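PDB 3H7O: group 3 allergen SMIPP-S Yv6023A04 from Sarcoptes scabiei type hominis, which has the fold of a trypsin-family serine protease but belongs to a group of scabies mite paralogues described as inactivated, so it probably does not cleave proteins. Local coordinates for residues T40-V45 with D89-E94. The protein carries 3 engineered substitutions. Numbering follows the deposited sequence.
Sequences TAAHCV and DIAILE
With CG anti to its backbone N (chi1 -161°), D89 turns its carboxylate across to the start of the short helix 42-45, where OD1 accepts the backbone N-H of H43 at 2.8 Å from N, nearly in line with the C-O bond. V45 has chi1 -61°, with CG1 anti to its carbonyl carbon, which places CG2 between N and the carbonyl carbon and 3.7 Å from CB of A91; the same CG2 lies 3.9 Å from CD2 of L93, a branched side chain long enough to reach it. Alanine suits position 42 because the backbone passes close: CB of A42 is 3.5 Å from N of I90. Before the helix, T40 and A91 form an antiparallel hydrogen-bonded pair, with T40 N donating almost straight to A91 O (2.8 Å) and A91 N returning a more bent bond to T40 O (2.9 Å). T40 also serves both sides of its branch: CG2 packs 4.0 Å from CG of L93, while OG1 bonds to the carbonyl of G29. The pair joins strands 37-40 and 91-95 in the six-stranded barrel, and V17 covers T40, V45 and L93. The sequences TAAHC and DIA are hallmarks of the S1 family, so H43 and D89 correspond to the histidine and aspartate of the catalytic triad. The H43 N-H ties one D89 oxygen to the main chain, orienting the carboxylate beside the histidine.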
loop_
_atom_site.group_PDB
_atom_site.type_symbol
_atom_site.label_atom_id
_atom_site.label_comp_id
_atom_site.label_asym_id
_atom_site.label_seq_id
_atom_site.Cartn_x
_atom_site.Cartn_y
_atom_site.Cartn_z
ATOM N N THR A 40 -4.306 -1.267 -3.588
ATOM C CA THR A 40 -3.865 -1.839 -2.315
ATOM C C THR A 40 -3.186 -3.199 -2.520
ATOM O O THR A 40 -2.917 -3.604 -3.657
ATOM C CB THR A 40 -5.045 -1.915 -1.286
ATOM O OG1 THR A 40 -4.547 -2.256 0.013
ATOM C CG2 THR A 40 -6.119 -2.925 -1.714
ATOM N N ALA A 41 -2.888 -3.888 -1.422
ATOM C CA ALA A 41 -2.345 -5.237 -1.493
ATOM C C ALA A 41 -3.496 -6.235 -1.589
ATOM O O ALA A 41 -4.520 -6.073 -0.923
ATOM C CB ALA A 41 -1.476 -5.523 -0.277
ATOM N N ALA A 42 -3.328 -7.260 -2.418
ATOM C CA ALA A 42 -4.371 -8.267 -2.611
ATOM C C ALA A 42 -4.680 -9.101 -1.363
ATOM O O ALA A 42 -5.841 -9.455 -1.133
ATOM C CB ALA A 42 -4.037 -9.171 -3.792
ATOM N N HIS A 43 -3.668 -9.415 -0.554
ATOM C CA HIS A 43 -3.898 -10.343 0.562
ATOM C C HIS A 43 -4.848 -9.802 1.641
ATOM O O HIS A 43 -5.480 -10.574 2.357
ATOM C CB HIS A 43 -2.592 -10.923 1.140
ATOM C CG HIS A 43 -1.784 -9.964 1.955
ATOM N ND1 HIS A 43 -2.093 -9.650 3.262
ATOM C CD2 HIS A 43 -0.646 -9.289 1.667
ATOM C CE1 HIS A 43 -1.192 -8.807 3.734
ATOM N NE2 HIS A 43 -0.302 -8.574 2.789
ATOM N N CYS A 44 -4.958 -8.476 1.716
ATOM C CA CYS A 44 -5.872 -7.800 2.639
ATOM C C CYS A 44 -7.345 -7.922 2.229
ATOM O O CYS A 44 -8.235 -7.913 3.085
ATOM C CB CYS A 44 -5.508 -6.313 2.750
ATOM S SG CYS A 44 -3.788 -5.948 3.212
ATOM N N VAL A 45 -7.601 -8.043 0.925
ATOM C CA VAL A 45 -8.960 -7.881 0.394
ATOM C C VAL A 45 -9.493 -9.014 -0.494
ATOM O O VAL A 45 -10.695 -9.075 -0.755
ATOM C CB VAL A 45 -9.121 -6.519 -0.366
ATOM C CG1 VAL A 45 -8.866 -5.340 0.568
ATOM C CG2 VAL A 45 -8.199 -6.451 -1.593
ATOM N N ASP A 89 0.552 -9.609 -5.438
ATOM C CA ASP A 89 -0.114 -9.114 -4.241
ATOM C C ASP A 89 -0.531 -7.658 -4.425
ATOM O O ASP A 89 -0.031 -6.751 -3.752
ATOM C CB ASP A 89 0.805 -9.276 -3.031
ATOM C CG ASP A 89 0.056 -9.220 -1.715
ATOM O OD1 ASP A 89 -1.183 -9.042 -1.718
ATOM O OD2 ASP A 89 0.722 -9.359 -0.671
ATOM N N ILE A 90 -1.471 -7.460 -5.343
ATOM C CA ILE A 90 -1.929 -6.140 -5.737
ATOM C C ILE A 90 -3.424 -6.221 -6.091
ATOM O O ILE A 90 -3.884 -7.217 -6.658
ATOM C CB ILE A 90 -1.068 -5.597 -6.914
ATOM C CG1 ILE A 90 -1.333 -4.108 -7.154
ATOM C CG2 ILE A 90 -1.241 -6.467 -8.186
ATOM C CD1 ILE A 90 -0.336 -3.449 -8.095
ATOM N N ALA A 91 -4.180 -5.193 -5.723
ATOM C CA ALA A 91 -5.622 -5.188 -5.946
ATOM C C ALA A 91 -6.139 -3.779 -6.145
ATOM O O ALA A 91 -5.613 -2.826 -5.562
ATOM C CB ALA A 91 -6.347 -5.848 -4.776
ATOM N N ILE A 92 -7.176 -3.657 -6.965
ATOM C CA ILE A 92 -7.859 -2.384 -7.156
ATOM C C ILE A 92 -9.250 -2.463 -6.540
ATOM O O ILE A 92 -10.010 -3.394 -6.816
ATOM C CB ILE A 92 -7.935 -1.989 -8.648
ATOM C CG1 ILE A 92 -6.519 -1.801 -9.207
ATOM C CG2 ILE A 92 -8.748 -0.697 -8.823
ATOM C CD1 ILE A 92 -6.441 -1.721 -10.726
ATOM N N LEU A 93 -9.558 -1.497 -5.681
ATOM C CA LEU A 93 -10.885 -1.392 -5.093
ATOM C C LEU A 93 -11.698 -0.368 -5.872
ATOM O O LEU A 93 -11.253 0.764 -6.055
ATOM C CB LEU A 93 -10.791 -0.994 -3.613
ATOM C CG LEU A 93 -9.885 -1.841 -2.707
ATOM C CD1 LEU A 93 -9.884 -1.296 -1.288
ATOM C CD2 LEU A 93 -10.284 -3.312 -2.711
ATOM N N GLU A 94 -12.878 -0.775 -6.335
ATOM C CA GLU A 94 -13.790 0.133 -7.035
ATOM C C GLU A 94 -14.857 0.684 -6.096
ATOM O O GLU A 94 -15.389 -0.043 -5.255
ATOM C CB GLU A 94 -14.452 -0.568 -8.223
ATOM C CG GLU A 94 -15.412 0.322 -9.009
ATOM C CD GLU A 94 -15.996 -0.360 -10.223
ATOM O OE1 GLU A 94 -15.701 -1.551 -10.450
ATOM O OE2 GLU A 94 -16.758 0.302 -10.958
#